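Local atomic coordinates of Myo-inositol-1-phosphate synthase-related protein (Thermotoga maritima MSB8, PDB entry 3CIN), a protein that is related to the myo-inositol-1-phosphate synthases and binds nicotinamide-adenine-dinucleotide on a Rossmann-type domain. Residues V14-F28 / S329-R341. Residues are numbered along the deposited sequence; the frame is centred on the assembly and turned at random. Where two conformers were deposited one is given.
With NAD (nicotinamide-adenine-dinucleotide), chain F.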
ATOM      1  N   VAL A  14      -9.345 -11.369 -40.743  1.00 35.16           N
ATOM      2  CA  VAL A  14      -7.912 -11.271 -40.504  1.00 31.18           C
ATOM      3  C   VAL A  14      -7.383 -12.646 -40.130  1.00 31.81           C
ATOM      4  O   VAL A  14      -7.862 -13.271 -39.189  1.00 30.83           O
ATOM      5  CB  VAL A  14      -7.542 -10.209 -39.446  1.00 31.76           C
ATOM      6  CG1 VAL A  14      -8.167 -10.514 -38.132  1.00 37.54           C
ATOM      7  CG2 VAL A  14      -5.989 -10.098 -39.300  1.00 32.80           C
ATOM      8  N   LYS A  15      -6.393 -13.119 -40.874  1.00 28.17           N
ATOM      9  CA  LYS A  15      -5.751 -14.399 -40.584  1.00 27.94           C
ATOM     10  C   LYS A  15      -4.482 -14.100 -39.804  1.00 26.81           C
ATOM     11  O   LYS A  15      -3.661 -13.286 -40.243  1.00 28.33           O
ATOM     12  CB  LYS A  15      -5.413 -15.187 -41.844  1.00 27.04           C
ATOM     13  CG  LYS A  15      -6.638 -15.629 -42.677  1.00 27.29           C
ATOM     14  CD  LYS A  15      -6.230 -16.318 -43.963  1.00 33.27           C
ATOM     15  CE  LYS A  15      -6.218 -15.313 -45.102  1.00 42.78           C
ATOM     16  N   VAL A  16      -4.289 -14.819 -38.708  1.00 27.58           N
ATOM     17  CA  VAL A  16      -3.231 -14.561 -37.746  1.00 26.20           C
ATOM     18  C   VAL A  16      -2.363 -15.791 -37.542  1.00 28.75           C
ATOM     19  O   VAL A  16      -2.869 -16.899 -37.303  1.00 29.29           O
ATOM     20  CB  VAL A  16      -3.844 -14.188 -36.368  1.00 26.61           C
ATOM     21  CG1 VAL A  16      -2.735 -13.912 -35.337  1.00 30.10           C
ATOM     22  CG2 VAL A  16      -4.733 -12.923 -36.601  1.00 27.98           C
ATOM     23  N   LEU A  17      -1.041 -15.547 -37.548  1.00 28.73           N
ATOM     24  CA  LEU A  17      -0.054 -16.598 -37.258  1.00 27.75           C
ATOM     25  C   LEU A  17       0.639 -16.208 -35.948  1.00 29.57           C
ATOM     26  O   LEU A  17       1.084 -15.088 -35.830  1.00 30.76           O
ATOM     27  CB  LEU A  17       0.958 -16.682 -38.375  1.00 31.75           C
ATOM     28  CG  LEU A  17       1.949 -17.844 -38.254  0.65 30.17           C
ATOM     29  CD1 LEU A  17       2.214 -18.501 -39.619  0.65 34.63           C
ATOM     30  CD2 LEU A  17       3.221 -17.385 -37.576  0.65 36.82           C
ATOM     31  N   ILE A  18       0.796 -17.149 -35.038  1.00 28.20           N
ATOM     32  CA  ILE A  18       1.415 -16.866 -33.736  1.00 27.83           C
ATOM     33  C   ILE A  18       2.801 -17.461 -33.693  1.00 29.47           C
ATOM     34  O   ILE A  18       2.982 -18.640 -34.018  1.00 29.08           O
ATOM     35  CB  ILE A  18       0.569 -17.515 -32.561  1.00 31.55           C
ATOM     36  CG1 ILE A  18      -0.820 -16.840 -32.439  1.00 32.08           C
ATOM     37  CG2 ILE A  18       1.359 -17.462 -31.232  1.00 29.93           C
ATOM     38  CD1 ILE A  18      -1.860 -17.614 -31.631  1.00 30.97           C
ATOM     39  N   LEU A  19       3.760 -16.687 -33.207  1.00 27.56           N
ATOM     40  CA  LEU A  19       5.121 -17.181 -32.933  1.00 27.76           C
ATOM     41  C   LEU A  19       5.272 -17.208 -31.420  1.00 30.75           C
ATOM     42  O   LEU A  19       5.262 -16.163 -30.779  1.00 30.90           O
ATOM     43  CB  LEU A  19       6.160 -16.273 -33.576  1.00 30.00           C
ATOM     44  CG  LEU A  19       5.984 -16.001 -35.068  1.00 33.26           C
ATOM     45  CD1 LEU A  19       7.012 -14.924 -35.454  1.00 34.17           C
ATOM     46  CD2 LEU A  19       6.075 -17.267 -35.891  1.00 33.18           C
ATOM     47  N   GLY A  20       5.343 -18.418 -30.875  1.00 27.77           N
ATOM     48  CA  GLY A  20       5.624 -18.678 -29.451  1.00 32.25           C
ATOM     49  C   GLY A  20       4.334 -18.970 -28.733  1.00 30.68           C
ATOM     50  O   GLY A  20       3.644 -18.015 -28.289  1.00 31.55           O
ATOM     51  N   GLN A  21       4.001 -20.244 -28.594  1.00 29.94           N
ATOM     52  CA  GLN A  21       2.684 -20.657 -28.034  1.00 28.97           C
ATOM     53  C   GLN A  21       2.735 -20.893 -26.519  1.00 26.52           C
ATOM     54  O   GLN A  21       2.671 -22.018 -26.041  1.00 30.06           O
ATOM     55  CB  GLN A  21       2.113 -21.887 -28.764  1.00 32.02           C
ATOM     56  CG  GLN A  21       0.632 -22.117 -28.443  1.00 30.31           C
ATOM     57  CD  GLN A  21      -0.248 -20.983 -28.892  1.00 30.44           C
ATOM     58  OE1 GLN A  21      -0.130 -20.508 -30.006  1.00 31.15           O
ATOM     59  NE2 GLN A  21      -1.115 -20.498 -27.990  1.00 28.73           N
ATOM     60  N   GLY A  22       2.918 -19.789 -25.778  1.00 26.53           N
ATOM     61  CA  GLY A  22       2.982 -19.848 -24.323  1.00 28.26           C
ATOM     62  C   GLY A  22       1.763 -19.189 -23.662  1.00 27.23           C
ATOM     63  O   GLY A  22       0.631 -19.265 -24.161  1.00 28.22           O
ATOM     64  N   TYR A  23       1.989 -18.551 -22.531  1.00 27.81           N
ATOM     65  CA  TYR A  23       0.892 -18.001 -21.744  1.00 28.28           C
ATOM     66  C   TYR A  23       0.160 -16.894 -22.459  1.00 28.47           C
ATOM     67  O   TYR A  23      -1.075 -16.954 -22.552  1.00 29.66           O
ATOM     68  CB  TYR A  23       1.402 -17.479 -20.405  1.00 31.42           C
ATOM     69  CG  TYR A  23       0.579 -17.942 -19.246  1.00 32.47           C
ATOM     70  CD1 TYR A  23      -0.798 -17.761 -19.228  1.00 31.21           C
ATOM     71  CD2 TYR A  23       1.180 -18.531 -18.136  1.00 35.72           C
ATOM     72  CE1 TYR A  23      -1.571 -18.177 -18.120  1.00 34.51           C
ATOM     73  CE2 TYR A  23       0.439 -18.963 -17.074  1.00 33.75           C
ATOM     74  CZ  TYR A  23      -0.932 -18.767 -17.045  1.00 39.65           C
ATOM     75  OH  TYR A  23      -1.679 -19.195 -15.948  1.00 38.25           O
ATOM     76  N   VAL A  24       0.881 -15.900 -22.954  1.00 26.38           N
ATOM     77  CA  VAL A  24       0.202 -14.786 -23.688  1.00 28.13           C
ATOM     78  C   VAL A  24      -0.569 -15.288 -24.873  1.00 27.79           C
ATOM     79  O   VAL A  24      -1.778 -14.999 -25.056  1.00 28.84           O
ATOM     80  CB  VAL A  24       1.174 -13.674 -24.108  1.00 30.17           C
ATOM     81  CG1 VAL A  24       0.526 -12.654 -25.000  1.00 30.84           C
ATOM     82  CG2 VAL A  24       1.736 -12.964 -22.831  1.00 29.06           C
ATOM     83  N   ALA A  25       0.118 -16.059 -25.701  1.00 29.38           N
ATOM     84  CA  ALA A  25      -0.500 -16.603 -26.877  1.00 29.47           C
ATOM     85  C   ALA A  25      -1.733 -17.442 -26.594  1.00 27.85           C
ATOM     86  O   ALA A  25      -2.743 -17.401 -27.340  1.00 28.44           O
ATOM     87  CB  ALA A  25       0.524 -17.415 -27.684  1.00 29.15           C
ATOM     88  N   SER A  26      -1.642 -18.292 -25.574  1.00 26.34           N
ATOM     89  CA  SER A  26      -2.699 -19.173 -25.256  1.00 26.92           C
ATOM     90  C   SER A  26      -3.889 -18.411 -24.626  1.00 27.82           C
ATOM     91  O   SER A  26      -5.019 -18.779 -24.820  1.00 28.80           O
ATOM     92  CB  SER A  26      -2.185 -20.277 -24.350  1.00 26.90           C
ATOM     93  OG  SER A  26      -1.232 -21.079 -25.020  1.00 28.80           O
ATOM     94  N   THR A  27      -3.622 -17.333 -23.901  1.00 27.68           N
ATOM     95  CA  THR A  27      -4.702 -16.525 -23.340  1.00 29.78           C
ATOM     96  C   THR A  27      -5.411 -15.768 -24.477  1.00 29.40           C
ATOM     97  O   THR A  27      -6.645 -15.676 -24.470  1.00 30.44           O
ATOM     98  CB  THR A  27      -4.151 -15.560 -22.341  1.00 28.28           C
ATOM     99  OG1 THR A  27      -3.523 -16.319 -21.304  1.00 29.05           O
ATOM    100  CG2 THR A  27      -5.263 -14.703 -21.734  1.00 29.46           C
ATOM    101  N   PHE A  28      -4.647 -15.255 -25.430  1.00 30.81           N
ATOM    102  CA  PHE A  28      -5.195 -14.625 -26.663  1.00 27.38           C
ATOM    103  C   PHE A  28      -6.124 -15.572 -27.354  1.00 30.72           C
ATOM    104  O   PHE A  28      -7.255 -15.224 -27.692  1.00 31.55           O
ATOM    105  CB  PHE A  28      -4.028 -14.237 -27.582  1.00 29.68           C
ATOM    106  CG  PHE A  28      -4.424 -13.752 -28.937  1.00 30.60           C
ATOM    107  CD1 PHE A  28      -5.185 -12.597 -29.113  1.00 32.64           C
ATOM    108  CD2 PHE A  28      -3.978 -14.426 -30.065  1.00 34.68           C
ATOM    109  CE1 PHE A  28      -5.477 -12.116 -30.378  1.00 33.15           C
ATOM    110  CE2 PHE A  28      -4.289 -13.970 -31.350  1.00 37.52           C
ATOM    111  CZ  PHE A  28      -5.096 -12.850 -31.521  1.00 36.63           C
ATOM    112  N   SER A 329      -0.905 -12.189 -18.533  1.00 35.22           N
ATOM    113  CA  SER A 329      -1.162 -12.677 -19.873  1.00 33.06           C
ATOM    114  C   SER A 329      -2.502 -12.182 -20.371  1.00 31.02           C
ATOM    115  O   SER A 329      -2.635 -11.824 -21.533  1.00 33.77           O
ATOM    116  CB  SER A 329      -1.072 -14.195 -19.870  0.65 35.17           C
ATOM    117  OG  SER A 329       0.268 -14.531 -19.525  0.65 32.96           O
ATOM    118  N   PRO A 330      -3.516 -12.120 -19.483  1.00 29.30           N
ATOM    119  CA  PRO A 330      -4.789 -11.525 -19.974  1.00 28.80           C
ATOM    120  C   PRO A 330      -4.663 -10.089 -20.434  1.00 30.67           C
ATOM    121  O   PRO A 330      -5.272  -9.712 -21.430  1.00 30.46           O
ATOM    122  CB  PRO A 330      -5.718 -11.707 -18.785  1.00 30.48           C
ATOM    123  CG  PRO A 330      -5.145 -12.937 -18.083  1.00 31.70           C
ATOM    124  CD  PRO A 330      -3.688 -12.695 -18.151  1.00 32.27           C
ATOM    125  N   ALA A 331      -3.869  -9.281 -19.740  1.00 29.59           N
ATOM    126  CA  ALA A 331      -3.736  -7.884 -20.147  1.00 31.34           C
ATOM    127  C   ALA A 331      -3.239  -7.797 -21.603  1.00 33.04           C
ATOM    128  O   ALA A 331      -3.795  -7.072 -22.459  1.00 34.27           O
ATOM    129  CB  ALA A 331      -2.799  -7.124 -19.218  1.00 33.73           C
ATOM    130  N   LEU A 332      -2.195  -8.549 -21.895  1.00 31.89           N
ATOM    131  CA  LEU A 332      -1.599  -8.461 -23.212  1.00 30.44           C
ATOM    132  C   LEU A 332      -2.460  -9.166 -24.259  1.00 28.50           C
ATOM    133  O   LEU A 332      -2.581  -8.709 -25.416  1.00 30.22           O
ATOM    134  CB  LEU A 332      -0.167  -9.005 -23.215  1.00 29.36           C
ATOM    135  CG  LEU A 332       0.576  -8.888 -24.546  1.00 30.88           C
ATOM    136  CD1 LEU A 332       0.558  -7.450 -25.089  1.00 31.74           C
ATOM    137  CD2 LEU A 332       2.054  -9.289 -24.362  1.00 33.52           C
ATOM    138  N   GLY A 333      -3.037 -10.286 -23.875  1.00 30.78           N
ATOM    139  CA  GLY A 333      -4.009 -10.987 -24.722  1.00 30.60           C
ATOM    140  C   GLY A 333      -5.113 -10.076 -25.237  1.00 30.09           C
ATOM    141  O   GLY A 333      -5.448 -10.079 -26.417  1.00 30.14           O
ATOM    142  N   GLY A 334      -5.650  -9.222 -24.370  1.00 29.07           N
ATOM    143  CA  GLY A 334      -6.669  -8.304 -24.775  1.00 31.57           C
ATOM    144  C   GLY A 334      -6.188  -7.253 -25.736  1.00 30.49           C
ATOM    145  O   GLY A 334      -6.882  -6.912 -26.700  1.00 29.78           O
ATOM    146  N   LEU A 335      -4.996  -6.742 -25.496  1.00 29.05           N
ATOM    147  CA  LEU A 335      -4.414  -5.767 -26.440  1.00 30.14           C
ATOM    148  C   LEU A 335      -4.243  -6.390 -27.805  1.00 29.89           C
ATOM    149  O   LEU A 335      -4.485  -5.739 -28.840  1.00 29.04           O
ATOM    150  CB  LEU A 335      -3.083  -5.258 -25.947  1.00 31.22           C
ATOM    151  CG  LEU A 335      -3.133  -4.441 -24.668  1.00 34.23           C
ATOM    152  CD1 LEU A 335      -1.741  -3.816 -24.466  1.00 31.40           C
ATOM    153  CD2 LEU A 335      -4.246  -3.346 -24.692  1.00 31.87           C
ATOM    154  N   LEU A 336      -3.893  -7.665 -27.823  1.00 28.09           N
ATOM    155  CA  LEU A 336      -3.621  -8.322 -29.105  1.00 29.03           C
ATOM    156  C   LEU A 336      -4.897  -8.435 -29.967  1.00 29.79           C
ATOM    157  O   LEU A 336      -4.817  -8.459 -31.211  1.00 28.60           O
ATOM    158  CB  LEU A 336      -2.973  -9.700 -28.869  1.00 28.96           C
ATOM    159  CG  LEU A 336      -1.473  -9.675 -28.561  1.00 28.96           C
ATOM    160  CD1 LEU A 336      -0.952 -11.066 -28.112  1.00 30.58           C
ATOM    161  CD2 LEU A 336      -0.632  -9.184 -29.742  1.00 30.91           C
ATOM    162  N   VAL A 337      -6.059  -8.545 -29.323  1.00 28.62           N
ATOM    163  CA  VAL A 337      -7.325  -8.641 -30.050  1.00 29.18           C
ATOM    164  C   VAL A 337      -7.481  -7.369 -30.897  1.00 29.56           C
ATOM    165  O   VAL A 337      -7.969  -7.416 -31.991  1.00 30.87           O
ATOM    166  CB  VAL A 337      -8.493  -8.884 -29.142  1.00 30.46           C
ATOM    167  CG1 VAL A 337      -9.815  -8.857 -29.948  1.00 29.09           C
ATOM    168  CG2 VAL A 337      -8.319 -10.276 -28.421  1.00 33.67           C
ATOM    169  N   ASP A 338      -7.101  -6.218 -30.351  1.00 29.06           N
ATOM    170  CA  ASP A 338      -7.121  -4.963 -31.140  1.00 30.35           C
ATOM    171  C   ASP A 338      -5.988  -4.913 -32.186  1.00 29.37           C
ATOM    172  O   ASP A 338      -6.219  -4.539 -33.340  1.00 31.35           O
ATOM    173  CB  ASP A 338      -6.964  -3.725 -30.255  1.00 28.70           C
ATOM    174  CG  ASP A 338      -8.236  -3.256 -29.612  1.00 29.52           C
ATOM    175  OD1 ASP A 338      -9.360  -3.781 -29.876  1.00 31.98           O
ATOM    176  OD2 ASP A 338      -8.160  -2.257 -28.832  1.00 29.86           O
ATOM    177  N   LEU A 339      -4.774  -5.244 -31.756  1.00 30.21           N
ATOM    178  CA  LEU A 339      -3.568  -5.085 -32.586  1.00 26.95           C
ATOM    179  C   LEU A 339      -3.636  -5.900 -33.867  1.00 27.43           C
ATOM    180  O   LEU A 339      -3.225  -5.426 -34.915  1.00 29.37           O
ATOM    181  CB  LEU A 339      -2.314  -5.451 -31.821  1.00 28.34           C
ATOM    182  CG  LEU A 339      -1.899  -4.426 -30.801  1.00 29.60           C
ATOM    183  CD1 LEU A 339      -0.928  -5.049 -29.764  1.00 28.09           C
ATOM    184  CD2 LEU A 339      -1.291  -3.194 -31.458  1.00 28.66           C
ATOM    185  N   VAL A 340      -4.168  -7.117 -33.822  1.00 28.71           N
ATOM    186  CA  VAL A 340      -4.332  -7.857 -35.052  1.00 28.81           C
ATOM    187  C   VAL A 340      -5.320  -7.202 -36.020  1.00 31.21           C
ATOM    188  O   VAL A 340      -5.126  -7.244 -37.237  1.00 29.43           O
ATOM    189  CB  VAL A 340      -4.713  -9.354 -34.820  1.00 28.14           C
ATOM    190  CG1 VAL A 340      -3.621 -10.088 -34.012  1.00 30.76           C
ATOM    191  CG2 VAL A 340      -6.119  -9.527 -34.235  1.00 27.57           C
ATOM    192  N   ARG A 341      -6.395  -6.605 -35.507  1.00 28.99           N
ATOM    193  CA  ARG A 341      -7.398  -5.943 -36.373  1.00 28.42           C
ATOM    194  C   ARG A 341      -6.833  -4.623 -36.895  1.00 29.23           C
ATOM    195  O   ARG A 341      -7.000  -4.270 -38.049  1.00 27.89           O
ATOM    196  CB  ARG A 341      -8.675  -5.690 -35.587  1.00 26.97           C
ATOM    197  CG  ARG A 341      -9.374  -7.007 -35.140  1.00 26.86           C
ATOM    198  CD  ARG A 341     -10.646  -6.793 -34.469  1.00 28.03           C
ATOM    199  NE  ARG A 341     -10.517  -6.206 -33.146  1.00 29.38           N
ATOM    200  CZ  ARG A 341     -11.557  -5.741 -32.428  1.00 32.70           C
ATOM    201  NH1 ARG A 341     -12.825  -5.770 -32.903  1.00 28.84           N
ATOM    202  NH2 ARG A 341     -11.326  -5.222 -31.240  1.00 30.90           N
TER
HETATM  203  PA  NAD F 400       5.932 -17.892 -22.073  1.00 30.21           P
HETATM  204  O1A NAD F 400       4.748 -18.464 -21.340  1.00 30.14           O
HETATM  205  O2A NAD F 400       7.219 -18.511 -21.623  1.00 32.40           O
HETATM  206  O5B NAD F 400       5.721 -18.279 -23.579  1.00 29.79           O
HETATM  207  C5B NAD F 400       6.778 -18.128 -24.524  1.00 33.91           C
HETATM  208  C4B NAD F 400       6.596 -19.208 -25.576  1.00 31.32           C
HETATM  209  O4B NAD F 400       7.482 -18.952 -26.654  1.00 31.01           O
HETATM  210  C3B NAD F 400       6.879 -20.627 -25.098  1.00 31.00           C
HETATM  211  O3B NAD F 400       5.891 -21.532 -25.561  1.00 28.33           O
HETATM  212  C2B NAD F 400       8.230 -20.951 -25.724  1.00 33.16           C
HETATM  213  O2B NAD F 400       8.465 -22.330 -25.807  1.00 29.18           O
HETATM  214  C1B NAD F 400       8.107 -20.204 -27.033  1.00 30.92           C
HETATM  215  N9A NAD F 400       9.373 -19.887 -27.698  1.00 26.88           N
HETATM  216  C8A NAD F 400      10.529 -19.472 -27.043  1.00 28.52           C
HETATM  217  N7A NAD F 400      11.437 -19.142 -28.025  1.00 29.18           N
HETATM  218  C5A NAD F 400      10.847 -19.373 -29.243  1.00 28.23           C
HETATM  219  C6A NAD F 400      11.331 -19.305 -30.552  1.00 30.78           C
HETATM  220  N6A NAD F 400      12.590 -18.855 -30.855  1.00 31.10           N
HETATM  221  N1A NAD F 400      10.436 -19.575 -31.569  1.00 26.93           N
HETATM  222  C2A NAD F 400       9.144 -19.976 -31.281  1.00 28.62           C
HETATM  223  N3A NAD F 400       8.676 -20.127 -29.992  1.00 26.17           N
HETATM  224  C4A NAD F 400       9.547 -19.827 -29.007  1.00 26.24           C
HETATM  225  O3  NAD F 400       5.966 -16.322 -21.952  1.00 28.15           O
HETATM  226  PN  NAD F 400       4.714 -15.363 -21.976  1.00 29.79           P
HETATM  227  O1N NAD F 400       4.407 -14.976 -20.568  1.00 31.96           O
HETATM  228  O2N NAD F 400       3.676 -15.872 -22.919  1.00 29.80           O
HETATM  229  O5D NAD F 400       5.359 -14.051 -22.607  1.00 31.31           O
HETATM  230  C5D NAD F 400       5.654 -13.998 -23.984  1.00 32.51           C
HETATM  231  C4D NAD F 400       6.490 -12.770 -24.325  1.00 31.50           C
HETATM  232  O4D NAD F 400       5.698 -11.629 -24.137  1.00 31.31           O
HETATM  233  C3D NAD F 400       7.763 -12.582 -23.515  1.00 30.99           C
HETATM  234  O3D NAD F 400       8.810 -12.043 -24.363  1.00 34.51           O
HETATM  235  C2D NAD F 400       7.345 -11.495 -22.537  1.00 33.56           C
HETATM  236  O2D NAD F 400       8.456 -10.703 -22.107  1.00 38.87           O
HETATM  237  C1D NAD F 400       6.439 -10.673 -23.426  1.00 33.24           C
HETATM  238  N1N NAD F 400       5.530  -9.812 -22.671  1.00 36.64           N
HETATM  239  C2N NAD F 400       4.655 -10.353 -21.820  1.00 35.64           C
HETATM  240  C3N NAD F 400       3.796  -9.430 -21.165  1.00 42.39           C
HETATM  241  C7N NAD F 400       2.665  -9.986 -20.428  1.00 41.61           C
HETATM  242  O7N NAD F 400       2.613 -11.350 -20.348  1.00 48.49           O
HETATM  243  N7N NAD F 400       1.749  -9.169 -19.885  1.00 57.75           N
HETATM  244  C4N NAD F 400       3.869  -8.066 -21.370  1.00 43.86           C
HETATM  245  C5N NAD F 400       4.787  -7.547 -22.237  1.00 51.05           C
HETATM  246  C6N NAD F 400       5.612  -8.464 -22.905  1.00 38.95           C
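Y23 O, beside the point where T27 meets S329, is gripped by two donors of one residue: T27 OG1 bonds to it at 2.8 Å, and the backbone N of T27 reaches it from the other face of its carbonyl plane. T27 OG1 is also hydrogen-bonded to W83 NE1. So fixed, the hydroxyl oxygen lies against S329 CB, while T27 CG2 rests 3.7 Å from P330 CA. In the conformer given, S329 OG lies close to Y23 CB but has its hydrogen bond with D300.

Past this end, the contact is mostly apolar. F28 is the knob, set among G333, L336, V337 and V340 of helix 329-341. With CG anti to the backbone N (chi1 172°), its ring extends along that helix: CD1 lies 3.7 Å from L336 CB, CE1 touches V337 CG2, and CZ meets V340 CG1 coming from the opposite direction. G333 O stands at the ring edge. G333 has no side chain, and its CA comes within 4.3 Å of F28 CA, bringing the two backbones together as the helices cross at -57°.

Strand 14-19, the turn and helix 23-28 form the opening beta-alpha unit of a Rossmann-type fold, with G20, G22 and A25 spaced as in the GxGxxA pattern, consistent with a dinucleotide-binding turn. At the helix N-terminus, Y23 N and V24 N donate nearly straight bonds to the NAD oxygens O1A and O2N, the second at 2.8 Å. L332 brings helix 329-341 to the nicotinamide ring, its CD2 3.6 Å from NAD C3N. V24 joins the two regions, its CG1 branch packing on L332 CD2 and, at about a right angle, on L336. Farther along, V340 crosses V16 of the strand, CB to CG2 4.0 Å, and also touches V140 on neighbouring strand 138-141.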